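PDB 5JCE: chitin elicitor-binding protein from Oryza sativa subsp. japonica, which binds chitin oligosaccharides from fungal cell walls through its LysM domains and takes part in relaying that signal to rice defence responses. Local coordinates for residues G77-L82 and T127-L132; V144-Y149 and D190-V195; T203-N208 and S274-S279; L212-Y217 and S228-T233; F219-C224 and L282-S287. All coordinates share one frame; numbering follows the deposited sequence.

Contact 1 (G77-L82 and T127-L132). With NAG (2-acetamido-2-deoxy-beta-D-glucopyranose), chain C; NAG (2-acetamido-2-deoxy-beta-D-glucopyranose), chain B.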
# COMPACT_ATOMS: atom_id res chain seq x y z
N GLY A 77 12.66 -4.04 -3.14
CA GLY A 77 11.59 -4.07 -2.17
C GLY A 77 10.87 -5.39 -2.33
O GLY A 77 10.70 -5.89 -3.46
N GLN A 78 10.52 -5.99 -1.19
CA GLN A 78 9.75 -7.23 -1.13
C GLN A 78 8.68 -7.11 -0.07
O GLN A 78 8.88 -6.43 0.95
CB GLN A 78 10.64 -8.43 -0.81
CG GLN A 78 11.89 -8.54 -1.64
CD GLN A 78 12.82 -9.58 -1.09
OE1 GLN A 78 13.32 -9.45 0.03
NE2 GLN A 78 13.04 -10.65 -1.86
N SER A 79 7.54 -7.76 -0.31
CA SER A 79 6.45 -7.73 0.64
C SER A 79 6.91 -8.47 1.88
O SER A 79 7.52 -9.54 1.80
CB SER A 79 5.17 -8.34 0.05
OG SER A 79 5.34 -9.70 -0.29
N ASP A 80 6.65 -7.86 3.03
CA ASP A 80 7.31 -8.27 4.26
C ASP A 80 6.84 -9.61 4.84
O ASP A 80 6.05 -9.63 5.77
CB ASP A 80 7.14 -7.18 5.31
CG ASP A 80 8.17 -7.29 6.39
OD1 ASP A 80 8.91 -8.28 6.36
OD2 ASP A 80 8.25 -6.39 7.24
N ARG A 81 7.33 -10.71 4.26
CA ARG A 81 7.04 -12.08 4.72
C ARG A 81 5.56 -12.46 4.64
O ARG A 81 5.14 -13.49 5.18
CB ARG A 81 7.53 -12.29 6.15
CG ARG A 81 8.83 -11.59 6.47
CD ARG A 81 9.95 -11.97 5.52
NE ARG A 81 11.18 -11.32 5.95
CZ ARG A 81 11.65 -11.35 7.20
NH1 ARG A 81 11.02 -12.07 8.13
NH2 ARG A 81 12.77 -10.71 7.51
N LEU A 82 4.78 -11.59 4.02
CA LEU A 82 3.41 -11.90 3.65
C LEU A 82 3.36 -11.58 2.17
O LEU A 82 4.19 -10.81 1.69
CB LEU A 82 2.42 -11.06 4.47
CG LEU A 82 2.47 -11.24 5.99
CD1 LEU A 82 1.63 -10.18 6.66
CD2 LEU A 82 1.98 -12.61 6.37
N THR A 127 4.31 -24.19 3.41
CA THR A 127 3.98 -22.79 3.33
C THR A 127 5.08 -22.03 2.64
O THR A 127 6.27 -22.32 2.80
CB THR A 127 3.72 -22.18 4.71
OG1 THR A 127 4.88 -22.31 5.54
CG2 THR A 127 2.52 -22.85 5.36
N LEU A 128 4.64 -21.04 1.87
CA LEU A 128 5.47 -20.28 0.97
C LEU A 128 5.26 -18.81 1.22
O LEU A 128 4.14 -18.31 1.12
CB LEU A 128 5.14 -20.59 -0.48
CG LEU A 128 5.36 -21.99 -1.02
CD1 LEU A 128 4.73 -22.11 -2.40
CD2 LEU A 128 6.85 -22.26 -1.06
N TRP A 129 6.32 -18.12 1.54
CA TRP A 129 6.26 -16.68 1.48
C TRP A 129 6.22 -16.25 -0.00
O TRP A 129 6.97 -16.74 -0.83
CB TRP A 129 7.45 -16.11 2.24
CG TRP A 129 7.76 -14.70 1.95
CD1 TRP A 129 6.86 -13.68 1.73
CD2 TRP A 129 9.05 -14.14 1.85
NE1 TRP A 129 7.54 -12.51 1.49
CE2 TRP A 129 8.89 -12.76 1.56
CE3 TRP A 129 10.35 -14.65 1.98
CZ2 TRP A 129 9.98 -11.90 1.40
CZ3 TRP A 129 11.43 -13.80 1.82
CH2 TRP A 129 11.24 -12.43 1.52
N ILE A 130 5.32 -15.36 -0.37
CA ILE A 130 5.26 -14.92 -1.74
C ILE A 130 5.72 -13.52 -1.71
O ILE A 130 5.04 -12.71 -1.16
CB ILE A 130 3.81 -14.92 -2.24
CG1 ILE A 130 3.22 -16.32 -2.17
CG2 ILE A 130 3.71 -14.37 -3.64
CD1 ILE A 130 4.07 -17.37 -2.82
N PRO A 131 6.92 -13.23 -2.34
CA PRO A 131 7.35 -11.84 -2.20
C PRO A 131 6.96 -10.90 -3.32
O PRO A 131 7.59 -10.82 -4.33
CB PRO A 131 8.85 -11.97 -2.13
CG PRO A 131 9.16 -13.03 -3.07
CD PRO A 131 7.97 -13.91 -3.20
N LEU A 132 5.93 -10.15 -3.09
CA LEU A 132 5.47 -9.24 -4.05
C LEU A 132 6.39 -8.06 -4.27
O LEU A 132 7.05 -7.58 -3.38
CB LEU A 132 4.04 -8.88 -3.75
CG LEU A 132 3.05 -9.98 -3.45
CD1 LEU A 132 1.97 -9.49 -2.53
CD2 LEU A 132 2.48 -10.61 -4.66
C1 NAG C . 8.16 -21.89 6.84
C2 NAG C . 9.00 -22.55 5.78
C3 NAG C . 9.76 -21.50 5.03
C4 NAG C . 8.79 -20.54 4.41
C5 NAG C . 8.06 -19.87 5.53
C6 NAG C . 7.01 -18.94 5.01
C7 NAG C . 9.49 -24.69 6.63
C8 NAG C . 10.39 -25.53 7.43
N2 NAG C . 9.86 -23.46 6.44
O3 NAG C . 10.50 -22.12 4.03
O4 NAG C . 9.46 -19.53 3.66
O5 NAG C . 7.39 -20.88 6.24
O6 NAG C . 6.04 -18.79 6.02
O7 NAG C . 8.49 -25.16 6.19
C1 NAG B . 5.96 -23.17 11.33
C2 NAG B . 4.98 -22.58 10.32
C3 NAG B . 5.41 -22.84 8.89
C4 NAG B . 6.88 -22.55 8.70
C5 NAG B . 7.66 -23.34 9.68
C6 NAG B . 9.09 -22.93 9.63
C7 NAG B . 2.70 -22.30 11.04
C8 NAG B . 1.31 -22.84 11.05
N2 NAG B . 3.63 -23.07 10.50
O3 NAG B . 4.66 -21.96 8.09
O4 NAG B . 7.32 -22.91 7.40
O5 NAG B . 7.27 -22.86 10.93
O6 NAG B . 9.16 -22.05 10.74
O7 NAG B . 2.95 -21.23 11.51

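Contact 2 (V144-Y149 and D190-V195)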
# COMPACT_ATOMS: atom_id res chain seq x y z
N VAL A 144 5.65 8.64 -2.04
CA VAL A 144 4.71 8.04 -2.96
C VAL A 144 4.34 6.66 -2.46
O VAL A 144 5.02 6.10 -1.61
CB VAL A 144 5.28 7.91 -4.39
CG1 VAL A 144 5.32 9.26 -5.06
CG2 VAL A 144 6.66 7.27 -4.35
N MET A 145 3.25 6.12 -2.97
CA MET A 145 2.92 4.75 -2.70
C MET A 145 3.10 3.97 -3.96
O MET A 145 2.30 4.11 -4.86
CB MET A 145 1.49 4.61 -2.21
CG MET A 145 1.19 3.21 -1.73
SD MET A 145 -0.50 2.81 -2.13
CE MET A 145 -0.27 2.43 -3.88
N HIS A 146 4.16 3.17 -4.05
CA HIS A 146 4.36 2.38 -5.26
C HIS A 146 3.23 1.39 -5.38
O HIS A 146 2.73 0.90 -4.39
CB HIS A 146 5.70 1.68 -5.25
CG HIS A 146 6.85 2.62 -5.21
ND1 HIS A 146 7.51 3.04 -6.35
CD2 HIS A 146 7.45 3.26 -4.17
CE1 HIS A 146 8.47 3.88 -6.01
NE2 HIS A 146 8.46 4.03 -4.70
N LEU A 147 2.84 1.10 -6.61
CA LEU A 147 1.74 0.20 -6.89
C LEU A 147 2.20 -0.66 -8.03
O LEU A 147 2.74 -0.14 -9.02
CB LEU A 147 0.47 0.98 -7.27
CG LEU A 147 -0.74 0.28 -7.89
CD1 LEU A 147 -1.16 -0.92 -7.07
CD2 LEU A 147 -1.88 1.21 -7.93
N ALA A 148 2.01 -1.97 -7.91
CA ALA A 148 2.43 -2.88 -8.98
C ALA A 148 1.28 -3.07 -9.96
O ALA A 148 0.19 -3.52 -9.59
CB ALA A 148 2.88 -4.22 -8.40
N TYR A 149 1.54 -2.71 -11.21
CA TYR A 149 0.52 -2.70 -12.25
C TYR A 149 0.87 -3.70 -13.35
O TYR A 149 1.94 -3.64 -13.95
CB TYR A 149 0.40 -1.29 -12.83
CG TYR A 149 -0.70 -1.14 -13.85
CD1 TYR A 149 -2.00 -0.85 -13.46
CD2 TYR A 149 -0.44 -1.30 -15.22
CE1 TYR A 149 -3.02 -0.71 -14.40
CE2 TYR A 149 -1.45 -1.17 -16.16
CZ TYR A 149 -2.74 -0.88 -15.74
OH TYR A 149 -3.76 -0.75 -16.64
N ASP A 190 6.12 -0.52 -12.04
CA ASP A 190 6.20 0.26 -10.80
C ASP A 190 5.49 1.61 -11.03
O ASP A 190 5.96 2.44 -11.81
CB ASP A 190 7.68 0.47 -10.41
CG ASP A 190 7.86 1.09 -9.03
OD1 ASP A 190 6.86 1.56 -8.43
OD2 ASP A 190 9.03 1.12 -8.54
N VAL A 191 4.35 1.82 -10.38
CA VAL A 191 3.59 3.08 -10.54
C VAL A 191 3.54 3.88 -9.22
O VAL A 191 2.76 3.56 -8.32
CB VAL A 191 2.14 2.81 -11.00
CG1 VAL A 191 1.37 4.11 -11.14
CG2 VAL A 191 2.11 2.03 -12.30
N PRO A 192 4.40 4.90 -9.09
CA PRO A 192 4.45 5.62 -7.81
C PRO A 192 3.30 6.61 -7.65
O PRO A 192 3.41 7.74 -8.11
CB PRO A 192 5.79 6.37 -7.87
CG PRO A 192 6.48 5.88 -9.09
CD PRO A 192 5.42 5.38 -10.02
N LEU A 193 2.23 6.18 -6.99
CA LEU A 193 1.06 7.03 -6.77
C LEU A 193 1.42 8.18 -5.85
O LEU A 193 1.99 7.96 -4.79
CB LEU A 193 -0.07 6.24 -6.14
CG LEU A 193 -0.58 5.05 -6.94
CD1 LEU A 193 -1.99 4.72 -6.52
CD2 LEU A 193 -0.53 5.36 -8.41
N PRO A 194 1.10 9.41 -6.27
CA PRO A 194 1.16 10.53 -5.33
C PRO A 194 0.24 10.31 -4.13
O PRO A 194 -0.81 9.69 -4.26
CB PRO A 194 0.71 11.75 -6.17
CG PRO A 194 0.30 11.19 -7.51
CD PRO A 194 0.91 9.85 -7.66
N VAL A 195 0.64 10.83 -2.97
CA VAL A 195 -0.10 10.65 -1.73
C VAL A 195 -0.17 11.96 -0.95
O VAL A 195 0.62 12.87 -1.20
CB VAL A 195 0.57 9.55 -0.84
CG1 VAL A 195 0.50 8.19 -1.53
CG2 VAL A 195 2.02 9.93 -0.53

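Contact 3 (T203-N208 and S274-S279)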
# COMPACT_ATOMS: atom_id res chain seq x y z
N THR A 203 9.73 9.48 14.60
CA THR A 203 9.67 8.65 15.80
C THR A 203 8.46 7.71 15.86
O THR A 203 8.41 6.81 16.70
CB THR A 203 9.63 9.53 17.06
OG1 THR A 203 10.11 8.78 18.18
CG2 THR A 203 8.19 10.00 17.33
N SER A 204 7.49 7.93 14.97
CA SER A 204 6.21 7.22 15.03
C SER A 204 6.25 5.87 14.31
O SER A 204 6.85 5.73 13.25
CB SER A 204 5.08 8.09 14.46
OG SER A 204 3.82 7.45 14.58
N ALA A 205 5.59 4.89 14.91
CA ALA A 205 5.45 3.55 14.36
C ALA A 205 4.87 3.52 12.93
O ALA A 205 5.33 2.74 12.10
CB ALA A 205 4.57 2.72 15.30
N ASP A 206 3.87 4.36 12.64
CA ASP A 206 3.21 4.38 11.33
C ASP A 206 3.83 5.33 10.32
O ASP A 206 3.19 5.68 9.33
CB ASP A 206 1.73 4.75 11.47
CG ASP A 206 1.51 5.93 12.39
OD1 ASP A 206 2.47 6.67 12.66
OD2 ASP A 206 0.36 6.10 12.85
N HIS A 207 5.08 5.74 10.55
CA HIS A 207 5.70 6.81 9.77
C HIS A 207 5.73 6.58 8.25
O HIS A 207 5.53 7.51 7.47
CB HIS A 207 7.11 7.05 10.28
CG HIS A 207 7.94 7.90 9.37
ND1 HIS A 207 7.49 9.11 8.88
CD2 HIS A 207 9.15 7.69 8.82
CE1 HIS A 207 8.41 9.62 8.08
NE2 HIS A 207 9.43 8.78 8.03
N ASN A 208 5.97 5.35 7.81
CA ASN A 208 5.99 5.11 6.38
C ASN A 208 4.80 4.31 5.90
O ASN A 208 4.82 3.80 4.79
CB ASN A 208 7.26 4.38 5.98
CG ASN A 208 8.40 5.32 5.74
OD1 ASN A 208 9.46 5.21 6.35
ND2 ASN A 208 8.18 6.29 4.84
N SER A 274 0.17 13.31 14.43
CA SER A 274 1.61 13.23 14.20
C SER A 274 2.18 11.87 14.60
O SER A 274 3.37 11.63 14.43
CB SER A 274 2.34 14.35 14.94
OG SER A 274 1.84 14.49 16.26
N GLY A 275 1.34 11.00 15.13
CA GLY A 275 1.72 9.62 15.32
C GLY A 275 1.26 9.01 16.62
O GLY A 275 0.50 9.59 17.39
N TYR A 276 1.73 7.81 16.88
CA TYR A 276 1.44 7.17 18.14
C TYR A 276 2.67 6.42 18.56
O TYR A 276 3.61 6.25 17.78
CB TYR A 276 0.24 6.22 18.04
CG TYR A 276 0.57 4.92 17.35
CD1 TYR A 276 0.63 4.84 15.97
CD2 TYR A 276 0.82 3.78 18.08
CE1 TYR A 276 0.94 3.66 15.34
CE2 TYR A 276 1.14 2.58 17.46
CZ TYR A 276 1.20 2.53 16.09
OH TYR A 276 1.52 1.35 15.46
N SER A 277 2.65 5.94 19.80
CA SER A 277 3.69 5.09 20.33
C SER A 277 3.08 4.02 21.21
O SER A 277 1.99 4.21 21.72
CB SER A 277 4.70 5.92 21.12
OG SER A 277 4.27 6.11 22.45
N ASN A 278 3.71 2.86 21.24
CA ASN A 278 3.17 1.73 21.99
C ASN A 278 3.90 1.08 23.15
O ASN A 278 3.46 0.06 23.62
CB ASN A 278 2.69 0.62 21.06
CG ASN A 278 1.59 -0.19 21.68
OD1 ASN A 278 1.07 0.18 22.72
ND2 ASN A 278 1.22 -1.29 21.06
N SER A 279 5.01 1.64 23.62
CA SER A 279 5.65 1.08 24.81
C SER A 279 4.74 1.36 25.99
O SER A 279 4.34 2.49 26.21
CB SER A 279 7.05 1.67 25.03
OG SER A 279 7.06 2.74 25.96

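Contact 4 (L212-Y217 and S228-T233)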
# COMPACT_ATOMS: atom_id res chain seq x y z
N LEU A 212 -1.42 7.42 1.51
CA LEU A 212 -2.73 7.27 0.92
C LEU A 212 -2.86 8.13 -0.32
O LEU A 212 -2.78 9.35 -0.23
CB LEU A 212 -3.80 7.62 1.96
CG LEU A 212 -3.87 6.71 3.19
CD1 LEU A 212 -4.70 7.34 4.28
CD2 LEU A 212 -4.42 5.31 2.83
N PRO A 213 -3.03 7.49 -1.48
CA PRO A 213 -3.33 8.29 -2.68
C PRO A 213 -4.74 8.89 -2.61
O PRO A 213 -5.44 8.74 -1.60
CB PRO A 213 -3.22 7.28 -3.82
CG PRO A 213 -3.45 5.98 -3.20
CD PRO A 213 -2.92 6.06 -1.79
N ASP A 214 -5.14 9.56 -3.68
CA ASP A 214 -6.39 10.29 -3.65
C ASP A 214 -7.60 9.37 -3.57
O ASP A 214 -7.63 8.31 -4.18
CB ASP A 214 -6.50 11.19 -4.88
CG ASP A 214 -7.83 11.90 -4.95
OD1 ASP A 214 -8.05 12.86 -4.17
OD2 ASP A 214 -8.68 11.44 -5.76
N GLY A 215 -8.60 9.80 -2.81
CA GLY A 215 -9.84 9.07 -2.74
C GLY A 215 -9.82 7.90 -1.78
O GLY A 215 -10.85 7.29 -1.54
N THR A 216 -8.65 7.60 -1.21
CA THR A 216 -8.55 6.45 -0.30
C THR A 216 -8.49 6.87 1.16
O THR A 216 -8.38 8.05 1.48
CB THR A 216 -7.33 5.59 -0.61
OG1 THR A 216 -6.14 6.31 -0.28
CG2 THR A 216 -7.32 5.21 -2.08
N TYR A 217 -8.59 5.91 2.06
CA TYR A 217 -8.46 6.22 3.47
C TYR A 217 -7.94 4.99 4.18
O TYR A 217 -7.87 3.93 3.59
CB TYR A 217 -9.78 6.70 4.07
CG TYR A 217 -10.89 5.67 4.07
CD1 TYR A 217 -11.04 4.80 5.15
CD2 TYR A 217 -11.80 5.58 3.00
CE1 TYR A 217 -12.04 3.86 5.16
CE2 TYR A 217 -12.81 4.64 3.00
CZ TYR A 217 -12.92 3.78 4.11
OH TYR A 217 -13.90 2.83 4.16
N SER A 228 -7.76 10.00 5.83
CA SER A 228 -8.27 10.07 4.48
C SER A 228 -7.48 11.08 3.68
O SER A 228 -6.99 12.08 4.22
CB SER A 228 -9.74 10.46 4.48
OG SER A 228 -9.90 11.78 4.95
N CYS A 229 -7.37 10.82 2.38
CA CYS A 229 -6.66 11.71 1.48
C CYS A 229 -7.53 12.18 0.32
O CYS A 229 -8.14 11.37 -0.37
CB CYS A 229 -5.44 11.01 0.92
SG CYS A 229 -4.78 11.90 -0.49
N SER A 230 -7.55 13.48 0.10
CA SER A 230 -8.18 14.02 -1.10
C SER A 230 -7.18 14.85 -1.88
O SER A 230 -6.34 15.53 -1.28
CB SER A 230 -9.40 14.86 -0.73
OG SER A 230 -9.87 15.58 -1.84
N SER A 231 -7.25 14.81 -3.21
CA SER A 231 -6.37 15.66 -4.04
C SER A 231 -6.72 17.14 -3.91
O SER A 231 -5.88 18.00 -4.16
CB SER A 231 -6.45 15.26 -5.52
OG SER A 231 -7.80 15.19 -5.93
N THR A 232 -7.95 17.42 -3.49
CA THR A 232 -8.38 18.78 -3.15
C THR A 232 -7.34 19.61 -2.40
O THR A 232 -7.12 20.78 -2.72
CB THR A 232 -9.67 18.74 -2.31
OG1 THR A 232 -10.79 18.49 -3.16
CG2 THR A 232 -9.88 20.06 -1.58
N THR A 233 -6.70 19.00 -1.41
CA THR A 233 -5.65 19.65 -0.64
C THR A 233 -4.32 18.89 -0.70
O THR A 233 -3.26 19.50 -0.69
CB THR A 233 -6.03 19.81 0.85
OG1 THR A 233 -6.27 18.51 1.44
CG2 THR A 233 -7.26 20.72 1.00

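Contact 5 (F219-C224 and L282-S287)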
# COMPACT_ATOMS: atom_id res chain seq x y z
N PHE A 219 -6.73 3.28 8.47
CA PHE A 219 -6.77 3.36 9.93
C PHE A 219 -5.39 3.15 10.53
O PHE A 219 -4.58 2.37 10.01
CB PHE A 219 -7.77 2.34 10.49
CG PHE A 219 -9.19 2.56 10.03
CD1 PHE A 219 -10.04 3.40 10.74
CD2 PHE A 219 -9.67 1.95 8.87
CE1 PHE A 219 -11.35 3.62 10.33
CE2 PHE A 219 -10.98 2.18 8.44
CZ PHE A 219 -11.82 3.01 9.18
N THR A 220 -5.11 3.85 11.63
CA THR A 220 -3.82 3.69 12.29
C THR A 220 -3.94 3.81 13.82
O THR A 220 -5.02 4.11 14.35
CB THR A 220 -2.81 4.71 11.74
OG1 THR A 220 -1.47 4.34 12.11
CG2 THR A 220 -3.14 6.13 12.22
N ALA A 221 -2.84 3.53 14.53
CA ALA A 221 -2.77 3.63 15.99
C ALA A 221 -3.75 2.71 16.71
O ALA A 221 -4.57 3.16 17.51
CB ALA A 221 -2.99 5.08 16.44
N GLY A 222 -3.64 1.42 16.43
CA GLY A 222 -4.54 0.43 17.00
C GLY A 222 -5.98 0.75 16.67
O GLY A 222 -6.86 0.63 17.52
N ASN A 223 -6.22 1.15 15.42
CA ASN A 223 -7.56 1.51 14.93
C ASN A 223 -8.23 2.67 15.67
O ASN A 223 -9.46 2.74 15.73
CB ASN A 223 -8.48 0.29 14.96
CG ASN A 223 -8.17 -0.68 13.83
OD1 ASN A 223 -8.80 -0.63 12.77
ND2 ASN A 223 -7.19 -1.55 14.04
N CYS A 224 -7.43 3.60 16.19
CA CYS A 224 -7.98 4.74 16.93
C CYS A 224 -7.99 6.01 16.08
O CYS A 224 -8.64 7.00 16.42
CB CYS A 224 -7.18 4.98 18.21
SG CYS A 224 -7.38 3.71 19.49
N LEU A 282 -0.89 2.73 24.62
CA LEU A 282 -1.01 3.47 23.39
C LEU A 282 -1.11 4.92 23.70
O LEU A 282 -1.99 5.35 24.40
CB LEU A 282 -2.25 3.03 22.64
CG LEU A 282 -2.12 3.00 21.13
CD1 LEU A 282 -3.09 2.02 20.53
CD2 LEU A 282 -2.37 4.37 20.56
N ILE A 283 -0.20 5.68 23.13
CA ILE A 283 -0.24 7.13 23.24
C ILE A 283 -0.31 7.74 21.86
O ILE A 283 0.45 7.38 20.96
CB ILE A 283 0.99 7.70 23.99
CG1 ILE A 283 1.23 6.93 25.28
CG2 ILE A 283 0.83 9.21 24.24
CD1 ILE A 283 2.61 7.11 25.83
N ILE A 284 -1.23 8.69 21.69
CA ILE A 284 -1.39 9.38 20.43
C ILE A 284 -0.82 10.78 20.54
O ILE A 284 -1.06 11.47 21.53
CB ILE A 284 -2.89 9.45 20.01
CG1 ILE A 284 -3.43 8.04 19.77
CG2 ILE A 284 -3.08 10.29 18.76
CD1 ILE A 284 -4.92 7.97 19.91
N GLN A 285 -0.07 11.20 19.53
CA GLN A 285 0.49 12.55 19.47
C GLN A 285 -0.17 13.43 18.40
O GLN A 285 -0.57 12.94 17.35
CB GLN A 285 1.99 12.46 19.19
CG GLN A 285 2.74 11.62 20.18
CD GLN A 285 3.65 10.61 19.52
OE1 GLN A 285 4.22 10.85 18.44
NE2 GLN A 285 3.81 9.47 20.17
N THR A 286 -0.27 14.73 18.67
CA THR A 286 -0.70 15.68 17.66
C THR A 286 0.26 16.86 17.59
O THR A 286 1.06 17.07 18.50
CB THR A 286 -2.10 16.25 17.90
OG1 THR A 286 -2.12 16.99 19.12
CG2 THR A 286 -3.12 15.13 17.94
N SER A 287 0.17 17.61 16.51
CA SER A 287 1.02 18.78 16.32
C SER A 287 0.40 19.75 15.33
O SER A 287 -0.29 19.36 14.39
CB SER A 287 2.41 18.38 15.83
OG SER A 287 2.40 18.13 14.44

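Contact 1 (G77-L82 and T127-L132)
Ser79 and Leu132 draw the two segments together, with 5.0 Å between their CA atoms, and the backbones then stay close as far as Arg81 and Trp129. Ser79 does most of the polar work: its OG accepts Leu132 N at 2.9 Å and donates to the carbonyl of Leu82, so this one hydroxyl ties 77-82 to the facing segment. The backbone bond from Ser79 N to Leu132 O is weak. Trp129 lies across 77-82. With CG anti to its backbone N (chi1 163°), the indole swings toward that segment, and NE1 donates to Ser79 O at 3.0 Å. One indole face takes Arg81 CA in a CH-pi contact, 3.5 Å from the centroid of the five-membered ring; the opposite face meets Pro131 CB near the rim. Gln78 crosses the far end of the ring, OE1 lying 3.9 Å from Trp129 CH2. On the sugar side, Thr127 OG1 shares a hydrogen bond of 2.6 Å with O3 of the chain B NAG, and Asn114, also bonded to Trp129 N, holds a sugar as well. This strand belongs to the beta-alpha-alpha-beta fold of LysM 1, and Thr127 and Trp129 line its chitin-binding site.

Contact 2 (V144-Y149 and D190-V195)
Met145 and Leu193 form an antiparallel hydrogen-bonded pair, and main-chain bonds are the first kind of interaction here. Met145 N reaches Leu193 O at 2.9 Å, Leu193 N returns to Met145 O from above the carbonyl plane, and Val191 N bonds Leu147 O at 2.9 Å; the reverse bond from Leu147 N is weak. Apolar contacts line the face carrying Met145, Leu147, Val191 and Leu193. Leu193 CD1 is the meeting point, 3.8 Å from Leu147 CD2 and 3.9 Å from Met145 CE, while Val191 CG2 rests on Tyr149 CB. The other face holds the polar pair. His146 ND1 donates in the plane of its ring to the syn lone pair of Asp190 OD1 at 2.6 Å, with ring and carboxylate planes 52° apart. OD2 of that carboxylate pairs with Arg174, and His146 NE2 bonds Asp137 O; with both ring nitrogens facing acceptors, the imidazole may well carry a charge. Replacing Asp190 by an alanine would probably leave Arg174 without its mate and the His146 ring freer to turn. The two strands are the first and last of the LysM 2 beta-alpha-alpha-beta fold, paired side by side with both helices between them in sequence.

Contact 3 (T203-N208 and S274-S279)
The ring of Tyr276 meets the carboxylate of Asp206 edge-on: OD2 lies in the ring plane, 3.4 Å from Tyr276 CD1, and the two flat groups stand nearly perpendicular, 84° apart. The aromatic C-H edge, slightly positive, is thus turned to an oxygen that is likely to be negative. Farther along the same ring, the methyl of Ala205 comes in obliquely, its CB 3.5 Å from Tyr276 CZ. The side chains of Ala221 and Leu282 also pack on this tyrosine. With chi1 at 76°, the ring lies between its own backbone N and carbonyl carbon, which sets its CD1 edge beside Asp206. In place of Tyr276, a serine would probably leave the Ala205 methyl without its apolar neighbour and open a gap beside the Asp206 carboxylate.

The 203-208 side is a type I beta turn from Ser204 to His207, closed by His207 N to Ser204 O at 3.2 Å. On the 274-279 side, Ser274 and Gly275 both face Gln285 in a classic beta bulge, an extra residue in strand 269-277. Gly275, at phi 139°, has a backbone that a side chain would crowd, and Ser204 OG lies on the side where a side chain of Gly275 would point. That hydroxyl accepts Tyr276 N at 3.1 Å, while its own proton goes to Asp206 OD1. Asp206 OD2 in turn bonds the hydroxyls of Tyr273 and Thr220, so the buried carboxylate is gripped through both oxygens and its rotation is fixed by three hydroxyl groups.

Contact 4 (L212-Y217 and S228-T233)
Cys229 fits into the curve of 212-217, with its CB 3.9 Å from Leu212 CB and its SG beside two carbonyl oxygens, those of Leu212 and Pro213. The sulfur stands anti to the backbone N (chi1 166°), which brings it beside those two carbonyls and into its disulfide with Cys196. Both main-chain polar atoms of this cysteine are used across the contact. Cys229 N points almost straight at Thr216 O at 3.1 Å, and Cys229 O takes Gly215 N at 2.9 Å. These two bonds clasp the type II beta turn from Pro213 to Thr216, whose third position is Gly215 at phi 82°; Thr216 OG1 adds a bond back to Pro213 O.

Asp214, in the second position of that turn, extends its carboxylate to the start of the 230-233 bend. OD1 is modelled against Ser231 N at a distance too short to trust, with a weak bond from Ser231 OG at 2.9 Å, so this link is best taken as doubtful in detail.

Ser228 faces Tyr217 as an antiparallel non-hydrogen-bonded pair, and the two CB atoms touch at 3.8 Å. Their polar ends go elsewhere: Tyr217 OH to Leu48 O, and Ser228 OG weakly to Asn237 O. The chemistry is therefore graded, from a covalent and main-chain lock at the buried cysteine to a carboxylate and hydroxyls at the exposed end, where solvent is likely to compete.

Contact 5 (F219-C224 and L282-S287)
Leu282 and Ile284 lean on the tight turn 221-224 with apolar groups alone; no hydrogen bond joins the two segments. The branched end of Leu282 straddles the first half of the turn: CD1 lies 3.6 Å from Ala221 O and 4.1 Å from Gly222 CA, and CD2 is 4.2 Å from Ala221 CB. Two residues on, Ile284 turns to the same side of its strand and sends CD1 to Cys224 CB at 4.1 Å, with CG1 more loosely against the Ala221 methyl. With CG1 anti to the carbonyl carbon (chi1 -63°), the long branch of Ile284 is directed at the cysteine. The backbones themselves stay apart, the closest CA pair, Ala221 and Ile284, being separated by 7.4 Å, and the side chains of Leu282 and Ile284 bridge the distance to the turn.

The turn is the reversal of a beta hairpin between strands 217-220 and 225-228. Ala221, Gly222 and Asn223 all have positive phi, in the left-handed region that glycine and asparagine tolerate well and that is less usual for an alanine, and Cys224 N closes the bend onto Ala221 O at 3.2 Å. That carbonyl thus serves as acceptor within the hairpin while its oxygen also meets the Leu282 methyl.

Farther out, Cys224 is tied by a disulfide to Cys246, which anchors the end of the turn, and its backbone bonds Val241. Strand 283-290 is held in place by strand 269-277, whose Tyr273 presses on Ala221 as well, and Pro247 adjoins Ile284.

Contacts 2, 3 and 5 are mostly buried, while 1 and 4 each run from buried to exposed. Contact 2 lies nearest the middle of the chain, its centre about 8 Å away, and shares a sheet with contact 1; yet one joins neighbouring strands by main-chain bonds, the other a turn and a tryptophan near the sugar. Contact 2 also packs on contact 4 through Val195 and Pro213, connecting the LysM sheet with the C-terminal part. There, contacts 3 and 5 reach neighbouring strands of one sheet, 269-277 and 283-290, their centres about 8 Å apart: polar around Asp206, apolar around Ile284. Disulfide-bonded cysteines, Cys229 and Cys224, take part in contacts 4 and 5.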